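Local coordinates for protein formate-dependent phosphoribosylglycinamide formyltransferase (Mycobacterium tuberculosis H37Rv, PDB 6KHR) that belongs to the ATP-grasp superfamily, joining an N-terminal parallel-sheet domain of Rossmann-like topology to an ATP-grasp domain, at residues V52-G57 with R65-S70; L32-P37 with V59-H64; V163-P168 with A216-E221. All coordinates share one frame; numbering follows the deposited sequence.

Interactions 1 and 2 are neighbours in the N-terminal parallel-sheet domain, their centres about 7 Å apart, and both use the short helix 62-66. Their segments alternate along the chain, so the two contacts interlock: G33 N of interaction 2 hydrogen-bonds V55 O of interaction 1 at 2.9 Å, and S34 N does the same to D56 OD2 at 3.0 Å. Interaction 3 belongs to the ATP-grasp domain on the opposite side of the chain's centre. Its centre is about 46 Å from that of interaction 1 and about 40 Å from that of interaction 2; the nearest atoms of interactions 2 and 3 are still about 24 Å apart.

Interaction 1 of 3, residues V52-G57 with R65-S70; sequences VIAVDG and RIADQS
The start of strand 69-72 pairs in parallel with strand 51-56, at I53 with Q69 and A54 with S70, the end of the short helix 62-66 and a loop leading in. Together they form a beta-alpha-beta unit, with strand 69-72 at the edge of the Rossmann-like sheet. Three backbone bonds carry the pairing. V52 O accepts Q69 N at 3.3 Å in the plane of its carbonyl, and also takes a weak bond from D68 N. One step on, Q69 O receives A54 N at 2.9 Å, the donor lying almost along the C=O axis. The same oxygen has the CA of I53 at 3.2 Å in a CA-H...O contact.

D68 closes the start of the pairing. Its CG stands anti to the carbonyl carbon and beside its own backbone N (chi1 -52°), which turns the carboxylate back to the first residue of the opposite segment. There D68 OD2 receives V52 N on its anti lone pair, at 2.5 Å with an N-H...O angle of 164°.

Side chains add a different contact on each face. I53 and Q69 run side by side on one face, with I53 CG1 3.9 Å from Q69 OE1 near the end of the extended glutamine. A54 and S70 point to the other face, where A54 CB meets A67 CB at 3.7 Å; A63 and H64 of helix 62-66 also touch A54.

Further out, the second subunit packs against the same corner: I66 meets I66 of that subunit, and D68 touches its R65. Q46 from helix 36-47 holds the D68 turn from the second shell. Two N-H groups thus share one oxygen, D68 OD2: V52 N and Q46 NE2, the latter also bonded to I66 O.

Interaction 2 of 3, residues L32-P37 with V59-H64; sequences LGSAEP and VGAPAH
A weak hydrogen bond, A63 N to S34 O, crosses between L32-P37 and V59-H64. It spans 3.3 Å and is nearly straight at 168°, although the place of the S34 oxygen is less certain in this model. The donor sits in the first turn of helix 62-66, at its N-terminal end. The S34 hydroxyl turns the other way. Its OG is anti to the carbonyl carbon and beside the backbone N (chi1 -66°), in place for a weak hydrogen bond to V55 O, and it also lies obliquely against the H64 ring, with CE1 3.3 Å away.

This is the arrangement of a Rossmann-like domain in which the turns after the first two parallel strands lie together: 32-37 leaves strand 28-32 and runs into helix 36-47, while 59-64 comes from strand 51-56 and runs into helix 62-66. G33, with its positive phi of 111°, makes the turn off the first strand, and its carbonyl is held by S38 OG.

Apolar packing fills in round S34. Its CB touches two methyls, A61 CB at 3.4 Å and A63 CB at 4.0 Å. The A61 methyl serves twice, for it also stands 3.9 Å above the H64 ring plane, over the ring centre. H64 reaches on to A54 and D56 of the strand behind.

Oxygens against the proline ring make a further kind of contact. P62 packs at the residues that lead into helix 36-47, its CB 3.7 Å from A35 O. E36 points its CB away, but a bend at chi2 brings the chain back obliquely across the proline ring, leaving OE2 3.8 Å from P62 CG.

Interaction 3 of 3, residues V163-P168 with A216-E221; sequences VHAGFP and AESVVE
Van der Waals contact alone joins V163-P168 to A216-E221; no hydrogen bond crosses between them. The main apolar pair is P168 with V219, whose side chains cross at about a right angle. The tip of the proline ring does the touching, with P168 CG 3.7 Å from V219 CB and against the CG2 branch as well. That branch is anti to the carbonyl carbon and beside the backbone N, and it also rests 3.6 Å from P168 O, so one methyl meets both the ring and the carbonyl of the same residue.

The second kind of contact is a methyl against a hydroxyl: A165 CB faces S218 OG at 3.7 Å. G166, the first residue past the helix, has a positive phi of 96°, and the peptide bond between F167 and P168 is cis; beyond this turn the proline ring lies against V219.

The pairing lies at the surface of the ATP-grasp domain, where the last residue of helix 155-165 and the turn after it meet the residues that follow strand 214-217. That strand is the middle one of a small antiparallel sheet, between 149-152 and 172-173. W150 of the adjacent strand 149-152 touches both A165 and S218, while L170, just ahead of strand 172-173, packs on E217 and V219.

Interaction 1 of 3, residues V52-G57 with R65-S70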
loop_
_atom_site.group_PDB
_atom_site.type_symbol
_atom_site.label_atom_id
_atom_site.label_comp_id
_atom_site.label_asym_id
_atom_site.label_seq_id
_atom_site.Cartn_x
_atom_site.Cartn_y
_atom_site.Cartn_z
ATOM N N VAL A 52 -1.890 -16.643 2.055
ATOM C CA VAL A 52 -2.508 -16.192 3.298
ATOM C C VAL A 52 -3.880 -16.830 3.470
ATOM O O VAL A 52 -4.701 -16.833 2.545
ATOM C CB VAL A 52 -2.644 -14.660 3.371
ATOM C CG1 VAL A 52 -3.390 -14.287 4.651
ATOM C CG2 VAL A 52 -1.273 -14.004 3.323
ATOM N N ILE A 53 -4.126 -17.348 4.668
ATOM C CA ILE A 53 -5.421 -17.859 5.086
ATOM C C ILE A 53 -6.057 -16.806 5.984
ATOM O O ILE A 53 -5.464 -16.412 6.993
ATOM C CB ILE A 53 -5.265 -19.190 5.831
ATOM C CG1 ILE A 53 -4.467 -20.179 4.981
ATOM C CG2 ILE A 53 -6.619 -19.744 6.255
ATOM C CD1 ILE A 53 -3.577 -21.081 5.814
ATOM N N ALA A 54 -7.251 -16.347 5.626
ATOM C CA ALA A 54 -7.971 -15.375 6.438
ATOM C C ALA A 54 -9.080 -16.080 7.214
ATOM O O ALA A 54 -9.964 -16.711 6.621
ATOM C CB ALA A 54 -8.538 -14.240 5.585
ATOM N N VAL A 55 -9.022 -15.971 8.536
ATOM C CA VAL A 55 -9.968 -16.606 9.442
ATOM C C VAL A 55 -10.789 -15.518 10.109
ATOM O O VAL A 55 -10.245 -14.484 10.512
ATOM C CB VAL A 55 -9.248 -17.469 10.499
ATOM C CG1 VAL A 55 -10.254 -18.127 11.401
ATOM C CG2 VAL A 55 -8.351 -18.506 9.833
ATOM N N ASP A 56 -12.097 -15.745 10.223
ATOM C CA ASP A 56 -12.950 -14.860 11.005
ATOM C C ASP A 56 -14.223 -15.608 11.380
ATOM O O ASP A 56 -14.414 -16.770 11.011
ATOM C CB ASP A 56 -13.255 -13.562 10.253
ATOM C CG ASP A 56 -13.539 -12.404 11.198
ATOM O OD1 ASP A 56 -14.153 -12.658 12.264
ATOM O OD2 ASP A 56 -13.134 -11.259 10.891
ATOM N N GLY A 57 -15.091 -14.925 12.133
ATOM C CA GLY A 57 -16.350 -15.490 12.591
ATOM C C GLY A 57 -17.470 -15.556 11.567
ATOM O O GLY A 57 -18.168 -16.570 11.494
ATOM N N ARG A 65 -11.890 -11.613 0.873
ATOM C CA ARG A 65 -12.122 -11.378 -0.551
ATOM C C ARG A 65 -10.850 -11.567 -1.369
ATOM O O ARG A 65 -10.900 -12.069 -2.500
ATOM C CB ARG A 65 -12.690 -9.974 -0.763
ATOM C CG ARG A 65 -13.837 -9.898 -1.780
ATOM C CD ARG A 65 -13.392 -10.226 -3.220
ATOM N NE ARG A 65 -14.355 -11.078 -3.929
ATOM C CZ ARG A 65 -14.119 -12.330 -4.322
ATOM N NH1 ARG A 65 -12.940 -12.899 -4.092
ATOM N NH2 ARG A 65 -15.065 -13.019 -4.955
ATOM N N ILE A 66 -9.702 -11.168 -0.833
ATOM C CA ILE A 66 -8.453 -11.258 -1.577
ATOM C C ILE A 66 -7.512 -12.294 -1.009
ATOM O O ILE A 66 -6.428 -12.502 -1.569
ATOM C CB ILE A 66 -7.755 -9.888 -1.672
ATOM C CG1 ILE A 66 -7.112 -9.504 -0.335
ATOM C CG2 ILE A 66 -8.741 -8.821 -2.188
ATOM C CD1 ILE A 66 -5.601 -9.682 -0.318
ATOM N N ALA A 67 -7.889 -12.963 0.074
ATOM C CA ALA A 67 -7.043 -14.018 0.598
ATOM C C ALA A 67 -7.029 -15.214 -0.352
ATOM O O ALA A 67 -7.887 -15.365 -1.229
ATOM C CB ALA A 67 -7.516 -14.462 1.984
ATOM N N ASP A 68 -6.014 -16.065 -0.164
ATOM C CA ASP A 68 -5.902 -17.312 -0.905
ATOM C C ASP A 68 -6.856 -18.373 -0.378
ATOM O O ASP A 68 -7.334 -19.210 -1.147
ATOM C CB ASP A 68 -4.471 -17.844 -0.822
ATOM C CG ASP A 68 -3.441 -16.814 -1.220
ATOM O OD1 ASP A 68 -3.369 -16.481 -2.424
ATOM O OD2 ASP A 68 -2.717 -16.323 -0.323
ATOM N N GLN A 69 -7.113 -18.375 0.921
ATOM C CA GLN A 69 -8.013 -19.345 1.524
ATOM C C GLN A 69 -8.775 -18.650 2.635
ATOM O O GLN A 69 -8.179 -17.925 3.438
ATOM C CB GLN A 69 -7.245 -20.548 2.057
ATOM C CG GLN A 69 -8.122 -21.634 2.606
ATOM C CD GLN A 69 -7.333 -22.893 2.864
ATOM O OE1 GLN A 69 -6.114 -22.916 2.690
ATOM N NE2 GLN A 69 -8.022 -23.955 3.278
ATOM N N SER A 70 -10.090 -18.833 2.651
ATOM C CA SER A 70 -10.961 -18.221 3.641
ATOM C C SER A 70 -11.490 -19.299 4.576
ATOM O O SER A 70 -11.725 -20.440 4.162
ATOM C CB SER A 70 -12.122 -17.473 2.977
ATOM O OG SER A 70 -11.654 -16.336 2.262
#

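Interaction 2 of 3, residues L32-P37 with V59-H64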
loop_
_atom_site.group_PDB
_atom_site.type_symbol
_atom_site.label_atom_id
_atom_site.label_comp_id
_atom_site.label_asym_id
_atom_site.label_seq_id
_atom_site.Cartn_x
_atom_site.Cartn_y
_atom_site.Cartn_z
ATOM N N LEU A 32 -5.670 -14.443 12.102
ATOM C CA LEU A 32 -6.828 -14.476 12.989
ATOM C C LEU A 32 -7.447 -13.080 13.011
ATOM O O LEU A 32 -6.880 -12.134 13.583
ATOM C CB LEU A 32 -6.421 -14.945 14.384
ATOM C CG LEU A 32 -6.381 -16.453 14.686
ATOM C CD1 LEU A 32 -6.232 -17.314 13.438
ATOM C CD2 LEU A 32 -5.286 -16.785 15.692
ATOM N N GLY A 33 -8.593 -12.942 12.366
ATOM C CA GLY A 33 -9.220 -11.651 12.160
ATOM C C GLY A 33 -9.159 -11.299 10.685
ATOM O O GLY A 33 -8.152 -11.546 10.006
ATOM N N SER A 34 -10.258 -10.758 10.190
ATOM C CA SER A 34 -10.330 -10.424 8.757
ATOM C C SER A 34 -10.999 -9.080 8.581
ATOM O O SER A 34 -11.748 -8.931 7.655
ATOM C CB SER A 34 -11.063 -11.451 8.005
ATOM O OG SER A 34 -10.342 -12.646 8.017
ATOM N N ALA A 35 -10.610 -8.108 9.384
ATOM C CA ALA A 35 -11.187 -6.761 9.261
ATOM C C ALA A 35 -10.404 -5.922 8.254
ATOM O O ALA A 35 -9.631 -6.440 7.495
ATOM C CB ALA A 35 -11.249 -6.103 10.604
ATOM N N GLU A 36 -10.563 -4.617 8.318
ATOM C CA GLU A 36 -9.950 -3.778 7.274
ATOM C C GLU A 36 -8.442 -3.901 7.202
ATOM O O GLU A 36 -7.979 -4.197 6.122
ATOM C CB GLU A 36 -10.544 -2.388 7.177
ATOM C CG GLU A 36 -11.824 -2.411 6.379
ATOM C CD GLU A 36 -13.069 -2.624 7.215
ATOM O OE1 GLU A 36 -12.937 -2.705 8.436
ATOM O OE2 GLU A 36 -14.158 -2.703 6.637
ATOM N N PRO A 37 -7.447 -3.704 8.296
ATOM C CA PRO A 37 -5.981 -3.798 8.308
ATOM C C PRO A 37 -5.499 -5.205 8.030
ATOM O O PRO A 37 -4.396 -5.393 7.498
ATOM C CB PRO A 37 -5.599 -3.331 9.721
ATOM C CG PRO A 37 -6.771 -2.597 10.229
ATOM C CD PRO A 37 -7.963 -3.278 9.612
ATOM N N VAL A 59 -19.200 -14.475 7.444
ATOM C CA VAL A 59 -18.976 -14.993 6.095
ATOM C C VAL A 59 -18.309 -13.973 5.180
ATOM O O VAL A 59 -17.433 -14.327 4.384
ATOM C CB VAL A 59 -20.314 -15.478 5.507
ATOM C CG1 VAL A 59 -20.082 -16.137 4.165
ATOM C CG2 VAL A 59 -20.997 -16.418 6.477
ATOM N N GLY A 60 -18.706 -12.708 5.244
ATOM C CA GLY A 60 -18.131 -11.736 4.335
ATOM C C GLY A 60 -17.089 -10.843 4.975
ATOM O O GLY A 60 -17.316 -9.643 5.139
ATOM N N ALA A 61 -15.951 -11.402 5.337
ATOM C CA ALA A 61 -15.091 -10.428 5.986
ATOM C C ALA A 61 -14.101 -9.832 4.983
ATOM O O ALA A 61 -13.796 -10.457 3.964
ATOM C CB ALA A 61 -14.346 -11.081 7.144
ATOM N N PRO A 62 -13.598 -8.612 5.234
ATOM C CA PRO A 62 -12.776 -7.921 4.213
ATOM C C PRO A 62 -11.579 -8.695 3.665
ATOM O O PRO A 62 -11.396 -8.736 2.441
ATOM C CB PRO A 62 -12.335 -6.644 4.943
ATOM C CG PRO A 62 -13.445 -6.361 5.892
ATOM C CD PRO A 62 -14.001 -7.703 6.323
ATOM N N ALA A 63 -10.747 -9.297 4.524
ATOM C CA ALA A 63 -9.587 -10.029 4.014
ATOM C C ALA A 63 -9.965 -11.344 3.337
ATOM O O ALA A 63 -9.149 -11.901 2.597
ATOM C CB ALA A 63 -8.578 -10.285 5.142
ATOM N N HIS A 64 -11.183 -11.852 3.568
ATOM C CA HIS A 64 -11.657 -13.036 2.851
ATOM C C HIS A 64 -11.632 -12.839 1.343
ATOM O O HIS A 64 -11.373 -13.797 0.601
ATOM C CB HIS A 64 -13.082 -13.392 3.286
ATOM C CG HIS A 64 -13.171 -14.028 4.636
ATOM N ND1 HIS A 64 -12.105 -14.079 5.511
ATOM C CD2 HIS A 64 -14.199 -14.649 5.266
ATOM C CE1 HIS A 64 -12.473 -14.701 6.615
ATOM N NE2 HIS A 64 -13.739 -15.060 6.492
#

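Interaction 3 of 3, residues V163-P168 with A216-E221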
loop_
_atom_site.group_PDB
_atom_site.type_symbol
_atom_site.label_atom_id
_atom_site.label_comp_id
_atom_site.label_asym_id
_atom_site.label_seq_id
_atom_site.Cartn_x
_atom_site.Cartn_y
_atom_site.Cartn_z
ATOM N N VAL A 163 -9.731 10.792 48.888
ATOM C CA VAL A 163 -9.106 11.555 49.969
ATOM C C VAL A 163 -7.611 11.679 49.738
ATOM O O VAL A 163 -7.015 12.738 49.963
ATOM C CB VAL A 163 -9.403 10.904 51.334
ATOM C CG1 VAL A 163 -8.582 11.583 52.447
ATOM C CG2 VAL A 163 -10.892 10.950 51.635
ATOM N N HIS A 164 -6.992 10.595 49.305
ATOM C CA HIS A 164 -5.529 10.602 49.081
ATOM C C HIS A 164 -5.173 11.381 47.821
ATOM O O HIS A 164 -4.524 12.375 47.946
ATOM C CB HIS A 164 -5.038 9.174 48.974
ATOM C CG HIS A 164 -3.606 9.079 48.609
ATOM N ND1 HIS A 164 -2.619 9.540 49.415
ATOM C CD2 HIS A 164 -2.998 8.568 47.537
ATOM C CE1 HIS A 164 -1.464 9.321 48.862
ATOM N NE2 HIS A 164 -1.673 8.729 47.723
ATOM N N ALA A 165 -5.714 10.961 46.691
ATOM C CA ALA A 165 -5.415 11.463 45.333
ATOM C C ALA A 165 -5.932 12.862 45.051
ATOM O O ALA A 165 -5.220 13.594 44.411
ATOM C CB ALA A 165 -5.993 10.523 44.335
ATOM N N GLY A 166 -7.146 13.193 45.446
ATOM C CA GLY A 166 -7.627 14.548 45.146
ATOM C C GLY A 166 -8.452 14.558 43.886
ATOM O O GLY A 166 -8.801 13.502 43.445
ATOM N N PHE A 167 -8.748 15.705 43.307
ATOM C CA PHE A 167 -9.633 15.624 42.126
ATOM C C PHE A 167 -8.992 16.325 40.937
ATOM O O PHE A 167 -8.139 17.147 41.169
ATOM C CB PHE A 167 -10.992 16.202 42.510
ATOM C CG PHE A 167 -11.787 15.291 43.399
ATOM C CD1 PHE A 167 -12.500 14.241 42.868
ATOM C CD2 PHE A 167 -11.812 15.480 44.764
ATOM C CE1 PHE A 167 -13.222 13.401 43.688
ATOM C CE2 PHE A 167 -12.541 14.641 45.578
ATOM C CZ PHE A 167 -13.245 13.605 45.038
ATOM N N PRO A 168 -9.407 16.056 39.683
ATOM C CA PRO A 168 -10.412 15.051 39.385
ATOM C C PRO A 168 -9.830 13.647 39.297
ATOM O O PRO A 168 -8.651 13.537 39.208
ATOM C CB PRO A 168 -10.816 15.370 37.955
ATOM C CG PRO A 168 -9.566 15.922 37.379
ATOM C CD PRO A 168 -8.983 16.760 38.492
ATOM N N ALA A 216 -9.267 3.346 39.196
ATOM C CA ALA A 216 -9.274 4.778 39.459
ATOM C C ALA A 216 -7.961 5.387 38.986
ATOM O O ALA A 216 -6.886 4.888 39.330
ATOM C CB ALA A 216 -9.482 5.065 40.944
ATOM N N GLU A 217 -8.054 6.468 38.209
ATOM C CA GLU A 217 -6.893 7.141 37.639
ATOM C C GLU A 217 -6.897 8.610 38.030
ATOM O O GLU A 217 -7.930 9.281 37.937
ATOM C CB GLU A 217 -6.863 7.022 36.113
ATOM C CG GLU A 217 -6.329 5.698 35.598
ATOM C CD GLU A 217 -5.967 5.754 34.127
ATOM O OE1 GLU A 217 -6.635 5.080 33.311
ATOM O OE2 GLU A 217 -5.013 6.483 33.786
ATOM N N SER A 218 -5.748 9.101 38.479
ATOM C CA SER A 218 -5.553 10.534 38.622
ATOM C C SER A 218 -5.343 11.149 37.248
ATOM O O SER A 218 -4.706 10.550 36.375
ATOM C CB SER A 218 -4.361 10.835 39.525
ATOM O OG SER A 218 -4.759 10.831 40.881
ATOM N N VAL A 219 -5.891 12.344 37.057
ATOM C CA VAL A 219 -5.878 13.000 35.759
ATOM C C VAL A 219 -4.703 13.959 35.681
ATOM O O VAL A 219 -4.476 14.767 36.592
ATOM C CB VAL A 219 -7.193 13.732 35.506
ATOM C CG1 VAL A 219 -7.220 14.249 34.080
ATOM C CG2 VAL A 219 -8.310 12.793 35.740
ATOM N N VAL A 220 -3.960 13.867 34.584
ATOM C CA VAL A 220 -2.742 14.634 34.376
ATOM C C VAL A 220 -2.912 15.492 33.134
ATOM O O VAL A 220 -3.657 15.153 32.213
ATOM C CB VAL A 220 -1.503 13.724 34.234
ATOM C CG1 VAL A 220 -0.263 14.457 34.714
ATOM C CG2 VAL A 220 -1.699 12.415 34.986
ATOM N N GLU A 221 -2.208 16.612 33.114
ATOM C CA GLU A 221 -2.265 17.485 31.953
ATOM C C GLU A 221 -1.523 16.837 30.791
ATOM O O GLU A 221 -0.458 16.236 30.971
ATOM C CB GLU A 221 -1.668 18.845 32.289
ATOM C CG GLU A 221 -1.950 19.902 31.255
ATOM C CD GLU A 221 -1.189 21.184 31.531
ATOM O OE1 GLU A 221 -0.096 21.098 32.138
ATOM O OE2 GLU A 221 -1.685 22.269 31.147
#